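Local structure of vanadium-dependent haloperoxidase (Zobellia galactanivorans, 4CIT) at residues Lys104-Leu110 against Leu148-Ser152; Pro354-Pro359 against Arg418-Ile423; Ile51-Phe57 against Ile124-Met130; His291-Ile295 against Phe389-Glu394. The protein is a vanadium-dependent iodoperoxidase, probably using a bound vanadate and hydrogen peroxide to oxidise iodide. All coordinates share one frame; numbering follows the deposited sequence.

Contact 1: Lys104-Leu110 against Leu148-Ser152; sequences KTINYEL and LFSDS
N107 N donates to S152 OG over 2.8 Å in an almost straight bond, with an N-H...O angle of 178°. S152 OG in turn donates to L148 O, one turn back in helix 146-167, at 2.6 Å. The hydroxyl can reach back because it lies anti to its carbonyl carbon (chi1 -54°). L148 O also accepts from S152 N. With an alanine in place of S152, N107 N would probably be left without this acceptor. N107 is the N-cap of helix 108-123, its OD1 accepting from L110 N. Further out, K104 NZ and D151 OD1 form a salt bridge at 3.4 Å, its hydrogen bond weak. A water donates to both T105 O and D151 OD2. Packing completes the contact: L148 CD1 rests 3.4 Å from T105 O, and L110, in one of its two conformers, packs on S152 CB. A buried hydroxyl thus makes the firm link, while the charged, water-bridged edge holds more loosely.

Contact 2: Pro354-Pro359 against Arg418-Ile423; sequences PVLQTP and RMYGGI. With VO4 (vanadate ion), chain D; VO4 (vanadate ion), chain F.
P359 CG sits at the edge of the R418 guanidinium, near its plane and 3.5 Å from R418 NH2. I423 CD1 covers one face of the group, over its centre. L356 CD1 comes in obliquely, 3.5 Å from R418 NH1. R418 and P359 belong to the vanadate pocket, which R339, S366 and H368 help complete. Vanadate lies at the edge: R418 NE donates to O2 of vanadate D at 3.0 Å, and R418 NH2 to O4 of vanadate F at 3.1 Å. The arginine chain bends at chi2 (-54°) and chi3 (-79°), which brings the group back toward 354-359. D267 forms a salt bridge with NH1. L356 N donates to G421 O at 2.9 Å. A CB on G421 would clash with L356 CD1. G422, with positive phi, forms the Schellman motif after helix 407-420. One water donates to both T358 OG1 and G422 O; E341 also bonds T358 OG1. The loop before helix 367-383 thus packs on the end of helix 407-420, with helix 258-266 touching L356 and helix 426-446 touching R418.

Contact 3: Ile51-Phe57 against Ile124-Met130; sequences IMIHDIF and IFSEDRM
I51 buries the most surface here, where helix 38-55 meets the turn leading into helix 128-144. A Schellman motif at I56 ends the first helix. The turn before the second includes an inverse gamma turn centred on S126, which D55 grips. I51 divides its branches. I51 CG2 rests 3.6 Å from I124 CG1, while I51 CD1 lies 3.5 Å from R129 CB and also meets M130 N. I124 puts CG1 between its backbone N and carbonyl carbon (chi1 51°), which turns this branch to I51, while I124 CG2 lies 3.9 Å from F57 CE2. R129 extends from CG to NE and lays its guanidinium flat on one face of the H54 ring, centres 3.8 Å apart and planes at 15°. S126 OG lies at the edge of the same ring. The D55 carboxylate faces the backbone of F125 and S126. F125 N and S126 N both reach D55 OD2 from one face of its plane, S126 N at 2.8 Å. An asparagine in place of D55 would probably weaken this grip, since one of its two ends could no longer accept from the turn. D55 OD1 accepts a hydrogen bond from S126 OG on its syn lone pair, at 2.6 Å.

Contact 4: His291-Ile295 against Phe389-Glu394; sequences HWMGI and FDDDTE
Segment 291-295 of helix 288-302 runs at 145° to strand 389-391, the short axes 10.3 Å apart at closest, and G294 faces T393 with CA atoms 5.9 Å apart. H291 NE2 donates to D391 OD2 at 2.6 Å, with an N-H...O angle of 175°. The acceptor lies in the imidazole plane and uses its syn lone pair, although the carboxylate itself is turned well away from the ring plane. D391 CG lies anti to its backbone N (chi1 177°), which carries the carboxylate to H291. This is a buried histidine-carboxylate hydrogen bond, and D391 is fixed from its other side by an Asx turn. D391 OD1 accepts from T393 N at 2.9 Å and, in one of two T393 conformers, from T393 OG1. E394 OE2 is 2.9 Å from H291 ND1, but the angle is too poor for a hydrogen bond. W266 stacks on the imidazole as well. Next to the polar group, I295 CG2 packs against F389 CZ at 3.7 Å. F404 and F407 meet the F389 ring, and strand 402-404 pairs antiparallel with strand 389-391.

From the N terminus, contact 3 opens first, at the end of helix 38-55. Contact 1 opens at 104-110, before contact 3 closes at 124-130, and itself closes at 148-152. These two therefore cross, and together they tie helices 38-55, 108-123, 128-144 and 146-167. Later in the chain the same alternation occurs. Contact 4 opens on helix 288-302, contact 2 opens at 354-359, contact 4 closes at 389-394 and contact 2 at 418-423. They cross too, joining the short two-stranded sheet and the vanadate pocket to the helices. No two contacts touch. Contacts 1 and 2 lie on opposite sides of the chain's centre, their centres 49 Å apart.

Contact 1: Lys104-Leu110 against Leu148-Ser152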
loop_
_atom_site.group_PDB
_atom_site.type_symbol
_atom_site.label_atom_id
_atom_site.label_comp_id
_atom_site.label_asym_id
_atom_site.label_seq_id
_atom_site.Cartn_x
_atom_site.Cartn_y
_atom_site.Cartn_z
ATOM N N LYS A 104 19.872 6.685 30.437
ATOM C CA LYS A 104 19.412 7.912 29.840
ATOM C C LYS A 104 17.916 7.936 29.925
ATOM O O LYS A 104 17.278 6.886 29.939
ATOM C CB LYS A 104 19.841 7.948 28.404
ATOM C CG LYS A 104 21.295 8.374 28.308
ATOM C CD LYS A 104 21.821 8.119 26.934
ATOM C CE LYS A 104 23.341 8.316 26.949
ATOM N NZ LYS A 104 23.638 9.752 27.079
ATOM N N THR A 105 17.365 9.126 29.973
ATOM C CA THR A 105 15.887 9.330 29.946
ATOM C C THR A 105 15.605 9.520 28.444
ATOM O O THR A 105 16.140 10.440 27.775
ATOM C CB THR A 105 15.443 10.548 30.753
ATOM O OG1 THR A 105 15.707 10.282 32.165
ATOM C CG2 THR A 105 13.971 10.768 30.649
ATOM N N ILE A 106 14.805 8.607 27.910
ATOM C CA ILE A 106 14.460 8.677 26.488
ATOM C C ILE A 106 12.958 8.720 26.336
ATOM O O ILE A 106 12.213 7.944 26.992
ATOM C CB ILE A 106 15.006 7.401 25.849
ATOM C CG1 ILE A 106 16.530 7.496 25.741
ATOM C CG2 ILE A 106 14.449 7.164 24.438
ATOM C CD1 ILE A 106 17.179 6.158 25.528
ATOM N N ASN A 107 12.486 9.512 25.374
ATOM C CA ASN A 107 11.036 9.577 25.104
ATOM C C ASN A 107 10.912 8.617 23.871
ATOM O O ASN A 107 11.422 8.924 22.771
ATOM C CB ASN A 107 10.619 10.978 24.732
ATOM C CG ASN A 107 9.163 11.061 24.264
ATOM O OD1 ASN A 107 8.611 10.144 23.602
ATOM N ND2 ASN A 107 8.493 12.156 24.680
ATOM N N TYR A 108 10.357 7.430 24.121
ATOM C CA TYR A 108 10.374 6.388 23.089
ATOM C C TYR A 108 9.495 6.746 21.892
ATOM O O TYR A 108 9.800 6.329 20.764
ATOM C CB TYR A 108 10.002 5.001 23.685
ATOM C CG TYR A 108 10.884 4.653 24.880
ATOM C CD1 TYR A 108 12.234 4.540 24.749
ATOM C CD2 TYR A 108 10.346 4.526 26.119
ATOM C CE1 TYR A 108 13.017 4.228 25.834
ATOM C CE2 TYR A 108 11.114 4.257 27.198
ATOM C CZ TYR A 108 12.454 4.083 27.034
ATOM O OH TYR A 108 13.241 3.857 28.158
ATOM N N GLU A 109 8.399 7.425 22.107
ATOM C CA GLU A 109 7.584 7.881 20.953
ATOM C C GLU A 109 8.353 8.841 20.066
ATOM O O GLU A 109 8.268 8.838 18.820
ATOM C CB GLU A 109 6.290 8.531 21.434
ATOM C CG GLU A 109 5.472 7.505 22.146
ATOM C CD GLU A 109 4.213 8.087 22.782
ATOM O OE1 GLU A 109 3.968 9.324 22.704
ATOM O OE2 GLU A 109 3.470 7.309 23.403
ATOM N N LEU A 110 9.100 9.747 20.711
ATOM C CA LEU A 110 9.972 10.662 19.983
ATOM C C LEU A 110 10.991 9.825 19.150
ATOM O O LEU A 110 11.199 10.051 17.988
ATOM C CB LEU A 110 10.645 11.612 20.992
ATOM C CG LEU A 110 11.604 12.656 20.437
ATOM C CD1 LEU A 110 10.869 13.549 19.486
ATOM C CD2 LEU A 110 12.230 13.466 21.558
ATOM N N LEU A 148 16.703 15.652 26.519
ATOM C CA LEU A 148 15.754 14.631 26.172
ATOM C C LEU A 148 15.738 14.425 24.631
ATOM O O LEU A 148 15.653 13.262 24.146
ATOM C CB LEU A 148 14.385 15.009 26.652
ATOM C CG LEU A 148 13.301 13.980 26.349
ATOM C CD1 LEU A 148 13.606 12.647 27.018
ATOM C CD2 LEU A 148 11.949 14.530 26.796
ATOM N N PHE A 149 15.747 15.511 23.885
ATOM C CA PHE A 149 15.749 15.456 22.428
ATOM C C PHE A 149 16.971 14.760 21.903
ATOM O O PHE A 149 16.851 13.800 21.141
ATOM C CB PHE A 149 15.645 16.846 21.807
ATOM C CG PHE A 149 16.047 16.907 20.354
ATOM C CD1 PHE A 149 15.216 16.328 19.377
ATOM C CD2 PHE A 149 17.253 17.469 19.930
ATOM C CE1 PHE A 149 15.583 16.376 18.032
ATOM C CE2 PHE A 149 17.647 17.416 18.583
ATOM C CZ PHE A 149 16.772 16.937 17.660
ATOM N N SER A 150 18.148 15.155 22.386
ATOM C CA SER A 150 19.376 14.558 21.946
ATOM C C SER A 150 19.443 13.012 22.174
ATOM O O SER A 150 19.835 12.208 21.256
ATOM C CB SER A 150 20.576 15.209 22.683
ATOM O OG SER A 150 21.747 14.623 22.111
ATOM N N ASP A 151 19.072 12.594 23.388
ATOM C CA ASP A 151 19.181 11.173 23.787
ATOM C C ASP A 151 18.158 10.374 23.015
ATOM O O ASP A 151 18.434 9.253 22.559
ATOM C CB ASP A 151 18.947 10.981 25.287
ATOM C CG ASP A 151 20.156 11.552 26.148
ATOM O OD1 ASP A 151 21.249 11.666 25.608
ATOM O OD2 ASP A 151 19.948 11.842 27.294
ATOM N N SER A 152 16.972 10.960 22.865
ATOM C CA SER A 152 15.885 10.277 22.144
ATOM C C SER A 152 16.158 10.123 20.636
ATOM O O SER A 152 15.944 9.019 19.997
ATOM C CB SER A 152 14.531 10.934 22.418
ATOM O OG SER A 152 14.272 11.040 23.780
HETATM O O HOH W 1 17.508 12.640 28.309
HETATM O O HOH W 2 19.237 11.209 30.539
#

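Contact 2: Pro354-Pro359 against Arg418-Ile423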
loop_
_atom_site.group_PDB
_atom_site.type_symbol
_atom_site.label_atom_id
_atom_site.label_comp_id
_atom_site.label_asym_id
_atom_site.label_seq_id
_atom_site.Cartn_x
_atom_site.Cartn_y
_atom_site.Cartn_z
ATOM N N PRO A 354 -11.676 2.907 -22.878
ATOM C CA PRO A 354 -12.040 2.692 -21.518
ATOM C C PRO A 354 -12.290 3.992 -20.805
ATOM O O PRO A 354 -11.750 5.023 -21.207
ATOM C CB PRO A 354 -10.796 1.965 -20.941
ATOM C CG PRO A 354 -9.687 2.414 -21.793
ATOM C CD PRO A 354 -10.291 2.597 -23.168
ATOM N N VAL A 355 -13.052 3.962 -19.720
ATOM C CA VAL A 355 -13.270 5.126 -18.897
ATOM C C VAL A 355 -11.952 5.646 -18.332
ATOM O O VAL A 355 -11.687 6.858 -18.383
ATOM C CB VAL A 355 -14.266 4.839 -17.751
ATOM C CG1 VAL A 355 -14.280 5.937 -16.729
ATOM C CG2 VAL A 355 -15.683 4.766 -18.311
ATOM N N LEU A 356 -11.146 4.757 -17.809
ATOM C CA LEU A 356 -9.829 5.129 -17.259
ATOM C C LEU A 356 -8.742 4.753 -18.247
ATOM O O LEU A 356 -8.872 3.773 -18.953
ATOM C CB LEU A 356 -9.580 4.371 -15.981
ATOM C CG LEU A 356 -10.610 4.644 -14.875
ATOM C CD1 LEU A 356 -10.274 3.771 -13.664
ATOM C CD2 LEU A 356 -10.734 6.088 -14.458
ATOM N N GLN A 357 -7.614 5.437 -18.173
ATOM C CA GLN A 357 -6.433 5.006 -18.877
ATOM C C GLN A 357 -5.911 3.674 -18.320
ATOM O O GLN A 357 -5.905 3.497 -17.105
ATOM C CB GLN A 357 -5.358 6.069 -18.716
ATOM C CG GLN A 357 -4.112 5.770 -19.527
ATOM C CD GLN A 357 -3.093 6.945 -19.535
ATOM O OE1 GLN A 357 -1.907 6.813 -19.063
ATOM N NE2 GLN A 357 -3.547 8.088 -20.108
ATOM N N THR A 358 -5.415 2.796 -19.197
ATOM C CA THR A 358 -4.960 1.486 -18.765
ATOM C C THR A 358 -3.581 1.613 -18.175
ATOM O O THR A 358 -2.752 2.234 -18.783
ATOM C CB THR A 358 -4.939 0.497 -19.966
ATOM O OG1 THR A 358 -6.276 0.451 -20.552
ATOM C CG2 THR A 358 -4.554 -0.879 -19.422
ATOM N N PRO A 359 -3.364 1.095 -16.957
ATOM C CA PRO A 359 -2.059 1.103 -16.394
ATOM C C PRO A 359 -1.062 0.236 -17.080
ATOM O O PRO A 359 -1.395 -0.789 -17.648
ATOM C CB PRO A 359 -2.303 0.625 -14.978
ATOM C CG PRO A 359 -3.758 0.833 -14.717
ATOM C CD PRO A 359 -4.338 0.534 -16.034
ATOM N N ARG A 418 -12.675 -1.071 -11.049
ATOM C CA ARG A 418 -11.839 -1.467 -12.188
ATOM C C ARG A 418 -12.624 -2.034 -13.383
ATOM O O ARG A 418 -12.100 -1.960 -14.483
ATOM C CB ARG A 418 -10.747 -2.447 -11.763
ATOM C CG ARG A 418 -10.041 -1.995 -10.493
ATOM C CD ARG A 418 -9.484 -0.591 -10.529
ATOM N NE ARG A 418 -8.194 -0.533 -11.288
ATOM C CZ ARG A 418 -7.612 0.547 -11.766
ATOM N NH1 ARG A 418 -8.154 1.750 -11.665
ATOM N NH2 ARG A 418 -6.385 0.441 -12.383
ATOM N N MET A 419 -13.826 -2.535 -13.127
ATOM C CA MET A 419 -14.745 -2.965 -14.190
ATOM C C MET A 419 -15.363 -1.741 -14.804
ATOM O O MET A 419 -15.337 -1.591 -16.074
ATOM C CB MET A 419 -15.830 -3.906 -13.643
ATOM C CG MET A 419 -16.906 -4.197 -14.685
ATOM S SD MET A 419 -16.372 -5.050 -16.176
ATOM C CE MET A 419 -15.584 -6.482 -15.360
ATOM N N TYR A 420 -15.838 -0.821 -13.949
ATOM C CA TYR A 420 -16.361 0.460 -14.497
ATOM C C TYR A 420 -15.310 1.183 -15.240
ATOM O O TYR A 420 -15.618 1.920 -16.183
ATOM C CB TYR A 420 -16.852 1.355 -13.390
ATOM C CG TYR A 420 -17.892 0.745 -12.451
ATOM C CD1 TYR A 420 -18.802 -0.194 -12.899
ATOM C CD2 TYR A 420 -18.037 1.218 -11.129
ATOM C CE1 TYR A 420 -19.797 -0.719 -12.055
ATOM C CE2 TYR A 420 -19.012 0.689 -10.278
ATOM C CZ TYR A 420 -19.873 -0.246 -10.737
ATOM O OH TYR A 420 -20.877 -0.752 -9.944
ATOM N N GLY A 421 -14.047 1.026 -14.800
ATOM C CA GLY A 421 -12.979 1.710 -15.450
ATOM C C GLY A 421 -12.509 1.188 -16.808
ATOM O O GLY A 421 -11.754 1.916 -17.513
ATOM N N GLY A 422 -12.915 -0.020 -17.183
ATOM C CA GLY A 422 -12.595 -0.630 -18.490
ATOM C C GLY A 422 -11.240 -1.194 -18.621
ATOM O O GLY A 422 -10.796 -1.448 -19.728
ATOM N N ILE A 423 -10.552 -1.433 -17.472
ATOM C CA ILE A 423 -9.168 -1.883 -17.509
ATOM C C ILE A 423 -8.900 -3.289 -16.965
ATOM O O ILE A 423 -7.809 -3.789 -17.068
ATOM C CB ILE A 423 -8.177 -0.840 -16.888
ATOM C CG1 ILE A 423 -8.327 -0.758 -15.382
ATOM C CG2 ILE A 423 -8.323 0.482 -17.636
ATOM C CD1 ILE A 423 -9.487 0.019 -14.877
HETATM O O2 VO4 D . -6.429 -2.817 -10.630
HETATM O O4 VO4 F . -4.844 -2.065 -13.190
HETATM O O HOH W 3 -14.936 1.659 -18.916
HETATM O O HOH W 4 -8.182 -1.703 -20.901
#

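Contact 3: Ile51-Phe57 against Ile124-Met130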
loop_
_atom_site.group_PDB
_atom_site.type_symbol
_atom_site.label_atom_id
_atom_site.label_comp_id
_atom_site.label_asym_id
_atom_site.label_seq_id
_atom_site.Cartn_x
_atom_site.Cartn_y
_atom_site.Cartn_z
ATOM N N ILE A 51 5.844 13.275 -1.345
ATOM C CA ILE A 51 7.109 13.142 -2.025
ATOM C C ILE A 51 7.071 12.032 -3.083
ATOM O O ILE A 51 7.646 12.164 -4.172
ATOM C CB ILE A 51 8.253 12.912 -1.034
ATOM C CG1 ILE A 51 8.290 14.110 -0.049
ATOM C CG2 ILE A 51 9.580 12.611 -1.788
ATOM C CD1 ILE A 51 9.354 13.919 1.056
ATOM N N MET A 52 6.406 10.929 -2.745
ATOM C CA MET A 52 6.185 9.826 -3.668
ATOM C C MET A 52 5.553 10.203 -4.975
ATOM O O MET A 52 5.986 9.710 -6.030
ATOM C CB MET A 52 5.343 8.703 -2.986
ATOM C CG MET A 52 6.244 7.720 -2.248
ATOM S SD MET A 52 5.193 6.272 -1.716
ATOM C CE MET A 52 3.737 6.992 -1.152
ATOM N N ILE A 53 4.563 11.053 -4.883
ATOM C CA ILE A 53 3.904 11.630 -6.052
ATOM C C ILE A 53 4.916 12.414 -6.857
ATOM O O ILE A 53 5.164 12.143 -8.059
ATOM C CB ILE A 53 2.805 12.585 -5.701
ATOM C CG1 ILE A 53 1.700 11.882 -4.899
ATOM C CG2 ILE A 53 2.201 13.167 -6.991
ATOM C CD1 ILE A 53 0.676 12.869 -4.376
ATOM N N HIS A 54 5.579 13.340 -6.175
ATOM C CA HIS A 54 6.605 14.121 -6.844
ATOM C C HIS A 54 7.706 13.292 -7.551
ATOM O O HIS A 54 8.105 13.632 -8.712
ATOM C CB HIS A 54 7.217 15.166 -5.862
ATOM C CG HIS A 54 8.296 15.952 -6.493
ATOM N ND1 HIS A 54 8.041 16.955 -7.411
ATOM C CD2 HIS A 54 9.642 15.812 -6.454
ATOM C CE1 HIS A 54 9.183 17.454 -7.843
ATOM N NE2 HIS A 54 10.170 16.783 -7.279
ATOM N N ASP A 55 8.208 12.212 -6.927
ATOM C CA ASP A 55 9.348 11.444 -7.392
ATOM C C ASP A 55 8.937 10.301 -8.352
ATOM O O ASP A 55 9.806 9.565 -8.875
ATOM C CB ASP A 55 10.100 10.820 -6.182
ATOM C CG ASP A 55 10.886 11.849 -5.357
ATOM O OD1 ASP A 55 11.042 13.007 -5.789
ATOM O OD2 ASP A 55 11.415 11.496 -4.254
ATOM N N ILE A 56 7.631 10.160 -8.506
ATOM C CA ILE A 56 6.998 9.209 -9.442
ATOM C C ILE A 56 7.356 7.752 -9.118
ATOM O O ILE A 56 7.803 6.953 -9.925
ATOM C CB ILE A 56 7.177 9.591 -10.921
ATOM C CG1 ILE A 56 7.154 11.145 -11.042
ATOM C CG2 ILE A 56 6.032 8.996 -11.712
ATOM C CD1 ILE A 56 7.272 11.653 -12.458
ATOM N N PHE A 57 7.030 7.407 -7.896
ATOM C CA PHE A 57 7.059 6.009 -7.478
ATOM C C PHE A 57 5.881 5.213 -7.988
ATOM O O PHE A 57 4.739 5.611 -7.894
ATOM C CB PHE A 57 7.248 5.926 -5.982
ATOM C CG PHE A 57 8.661 6.213 -5.553
ATOM C CD1 PHE A 57 9.648 5.263 -5.713
ATOM C CD2 PHE A 57 9.033 7.457 -5.043
ATOM C CE1 PHE A 57 10.991 5.508 -5.390
ATOM C CE2 PHE A 57 10.330 7.704 -4.702
ATOM C CZ PHE A 57 11.322 6.738 -4.849
ATOM N N ILE A 124 12.965 7.626 -0.304
ATOM C CA ILE A 124 12.576 8.507 -1.408
ATOM C C ILE A 124 13.762 9.212 -2.056
ATOM O O ILE A 124 14.828 9.130 -1.577
ATOM C CB ILE A 124 11.394 9.450 -1.081
ATOM C CG1 ILE A 124 11.504 10.256 0.193
ATOM C CG2 ILE A 124 10.120 8.671 -0.964
ATOM C CD1 ILE A 124 12.658 11.173 0.227
ATOM N N PHE A 125 13.537 9.894 -3.189
ATOM C CA PHE A 125 14.625 10.585 -3.905
ATOM C C PHE A 125 14.823 12.000 -3.434
ATOM O O PHE A 125 15.947 12.356 -3.165
ATOM C CB PHE A 125 14.434 10.547 -5.451
ATOM C CG PHE A 125 14.898 9.248 -6.063
ATOM C CD1 PHE A 125 16.282 8.954 -6.160
ATOM C CD2 PHE A 125 13.982 8.290 -6.543
ATOM C CE1 PHE A 125 16.717 7.731 -6.721
ATOM C CE2 PHE A 125 14.424 7.064 -7.071
ATOM C CZ PHE A 125 15.786 6.800 -7.173
ATOM N N SER A 126 13.766 12.751 -3.246
ATOM C CA SER A 126 13.823 14.179 -2.835
ATOM C C SER A 126 13.925 14.249 -1.280
ATOM O O SER A 126 12.991 14.632 -0.613
ATOM C CB SER A 126 12.605 14.912 -3.353
ATOM O OG SER A 126 12.520 14.836 -4.785
ATOM N N GLU A 127 15.084 13.878 -0.763
ATOM C CA GLU A 127 15.373 13.774 0.669
ATOM C C GLU A 127 15.207 15.098 1.399
ATOM O O GLU A 127 14.704 15.155 2.515
ATOM C CB GLU A 127 16.816 13.245 0.869
ATOM C CG GLU A 127 17.011 11.821 0.389
ATOM C CD GLU A 127 18.172 11.090 1.051
ATOM O OE1 GLU A 127 18.851 11.718 1.870
ATOM O OE2 GLU A 127 18.396 9.873 0.786
ATOM N N ASP A 128 15.507 16.188 0.698
ATOM C CA ASP A 128 15.359 17.521 1.249
ATOM C C ASP A 128 13.942 17.850 1.706
ATOM O O ASP A 128 13.729 18.662 2.637
ATOM C CB ASP A 128 15.926 18.577 0.287
ATOM C CG ASP A 128 15.117 18.735 -0.969
ATOM O OD1 ASP A 128 14.551 17.761 -1.513
ATOM O OD2 ASP A 128 15.136 19.867 -1.475
ATOM N N ARG A 129 12.964 17.225 1.058
ATOM C CA ARG A 129 11.582 17.418 1.424
ATOM C C ARG A 129 11.173 16.680 2.666
ATOM O O ARG A 129 10.241 17.085 3.281
ATOM C CB ARG A 129 10.635 17.077 0.268
ATOM C CG ARG A 129 10.986 17.903 -0.982
ATOM C CD ARG A 129 10.038 17.577 -2.145
ATOM N NE ARG A 129 10.285 18.454 -3.296
ATOM C CZ ARG A 129 9.323 18.894 -4.134
ATOM N NH1 ARG A 129 8.052 18.509 -4.027
ATOM N NH2 ARG A 129 9.653 19.742 -5.091
ATOM N N MET A 130 11.817 15.566 2.992
ATOM C CA MET A 130 11.630 14.975 4.365
ATOM C C MET A 130 12.441 15.747 5.374
ATOM O O MET A 130 11.987 15.949 6.488
ATOM C CB MET A 130 12.027 13.527 4.458
ATOM C CG MET A 130 11.102 12.491 3.863
ATOM S SD MET A 130 9.465 12.339 4.584
ATOM C CE MET A 130 9.870 12.387 6.336
#

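Contact 4: His291-Ile295 against Phe389-Glu394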
loop_
_atom_site.group_PDB
_atom_site.type_symbol
_atom_site.label_atom_id
_atom_site.label_comp_id
_atom_site.label_asym_id
_atom_site.label_seq_id
_atom_site.Cartn_x
_atom_site.Cartn_y
_atom_site.Cartn_z
ATOM N N HIS A 291 -3.723 5.025 -0.595
ATOM C CA HIS A 291 -5.091 5.290 -0.270
ATOM C C HIS A 291 -5.501 4.477 0.976
ATOM O O HIS A 291 -6.167 5.039 1.886
ATOM C CB HIS A 291 -5.926 4.922 -1.462
ATOM C CG HIS A 291 -7.368 5.320 -1.380
ATOM N ND1 HIS A 291 -8.126 5.522 -2.516
ATOM C CD2 HIS A 291 -8.185 5.585 -0.338
ATOM C CE1 HIS A 291 -9.329 5.947 -2.174
ATOM N NE2 HIS A 291 -9.430 5.890 -0.858
ATOM N N TRP A 292 -5.072 3.222 1.043
ATOM C CA TRP A 292 -5.399 2.393 2.210
ATOM C C TRP A 292 -4.667 2.826 3.473
ATOM O O TRP A 292 -5.195 2.671 4.537
ATOM C CB TRP A 292 -5.256 0.895 1.891
ATOM C CG TRP A 292 -6.457 0.415 1.117
ATOM C CD1 TRP A 292 -6.566 0.322 -0.259
ATOM C CD2 TRP A 292 -7.719 0.035 1.644
ATOM N NE1 TRP A 292 -7.833 -0.123 -0.607
ATOM C CE2 TRP A 292 -8.562 -0.264 0.558
ATOM C CE3 TRP A 292 -8.234 -0.034 2.932
ATOM C CZ2 TRP A 292 -9.878 -0.698 0.743
ATOM C CZ3 TRP A 292 -9.517 -0.507 3.126
ATOM C CH2 TRP A 292 -10.337 -0.798 2.021
ATOM N N MET A 293 -3.473 3.364 3.336
ATOM C CA MET A 293 -2.804 4.010 4.426
ATOM C C MET A 293 -3.609 5.185 4.942
ATOM O O MET A 293 -3.727 5.396 6.152
ATOM C CB MET A 293 -1.345 4.404 4.115
ATOM C CG MET A 293 -0.452 3.251 3.902
ATOM S SD MET A 293 -0.168 2.194 5.372
ATOM C CE MET A 293 0.584 3.381 6.392
ATOM N N GLY A 294 -4.239 5.933 4.044
ATOM C CA GLY A 294 -5.086 6.964 4.384
ATOM C C GLY A 294 -6.356 6.515 5.129
ATOM O O GLY A 294 -6.776 7.170 6.133
ATOM N N ILE A 295 -6.948 5.386 4.691
ATOM C CA ILE A 295 -8.092 4.805 5.396
ATOM C C ILE A 295 -7.681 4.284 6.769
ATOM O O ILE A 295 -8.463 4.510 7.730
ATOM C CB ILE A 295 -8.737 3.681 4.552
ATOM C CG1 ILE A 295 -9.267 4.322 3.261
ATOM C CG2 ILE A 295 -9.778 2.877 5.302
ATOM C CD1 ILE A 295 -9.784 3.384 2.249
ATOM N N PHE A 389 -17.151 4.855 7.931
ATOM C CA PHE A 389 -16.235 5.960 7.800
ATOM C C PHE A 389 -16.468 6.773 6.560
ATOM O O PHE A 389 -17.078 6.299 5.553
ATOM C CB PHE A 389 -14.724 5.482 7.873
ATOM C CG PHE A 389 -14.275 4.631 6.738
ATOM C CD1 PHE A 389 -14.523 3.289 6.761
ATOM C CD2 PHE A 389 -13.583 5.188 5.630
ATOM C CE1 PHE A 389 -14.154 2.463 5.670
ATOM C CE2 PHE A 389 -13.175 4.385 4.596
ATOM C CZ PHE A 389 -13.443 3.021 4.617
ATOM N N ASP A 390 -16.079 8.052 6.671
ATOM C CA ASP A 390 -16.008 8.982 5.527
ATOM C C ASP A 390 -14.613 9.016 5.012
ATOM O O ASP A 390 -13.661 9.390 5.758
ATOM C CB ASP A 390 -16.441 10.359 5.985
ATOM C CG ASP A 390 -17.923 10.400 6.384
ATOM O OD1 ASP A 390 -18.744 9.619 5.879
ATOM O OD2 ASP A 390 -18.268 11.198 7.291
ATOM N N ASP A 391 -14.448 8.681 3.736
ATOM C CA ASP A 391 -13.122 8.599 3.128
ATOM C C ASP A 391 -12.816 9.917 2.439
ATOM O O ASP A 391 -13.333 10.128 1.306
ATOM C CB ASP A 391 -13.044 7.430 2.134
ATOM C CG ASP A 391 -11.711 7.324 1.401
ATOM O OD1 ASP A 391 -10.794 8.184 1.647
ATOM O OD2 ASP A 391 -11.552 6.355 0.626
ATOM N N ASP A 392 -12.099 10.802 3.076
ATOM C CA ASP A 392 -11.640 12.089 2.496
ATOM C C ASP A 392 -10.207 12.060 1.975
ATOM O O ASP A 392 -9.592 13.115 1.724
ATOM C CB ASP A 392 -11.789 13.238 3.497
ATOM C CG ASP A 392 -10.813 13.164 4.658
ATOM O OD1 ASP A 392 -10.234 12.086 4.865
ATOM O OD2 ASP A 392 -10.764 14.177 5.460
ATOM N N THR A 393 -9.700 10.859 1.667
ATOM C CA THR A 393 -8.314 10.727 1.272
ATOM C C THR A 393 -7.997 11.351 -0.067
ATOM O O THR A 393 -6.856 11.769 -0.263
ATOM C CB THR A 393 -7.851 9.255 1.222
ATOM O OG1 THR A 393 -8.636 8.520 0.273
ATOM C CG2 THR A 393 -7.981 8.615 2.558
ATOM N N GLU A 394 -8.978 11.420 -0.955
ATOM C CA GLU A 394 -8.858 11.878 -2.314
ATOM C C GLU A 394 -9.230 13.341 -2.467
ATOM O O GLU A 394 -9.010 13.909 -3.533
ATOM C CB GLU A 394 -9.754 11.031 -3.236
ATOM C CG GLU A 394 -9.466 9.503 -3.274
ATOM C CD GLU A 394 -8.146 9.115 -4.007
ATOM O OE1 GLU A 394 -7.705 9.867 -4.900
ATOM O OE2 GLU A 394 -7.599 8.018 -3.830
#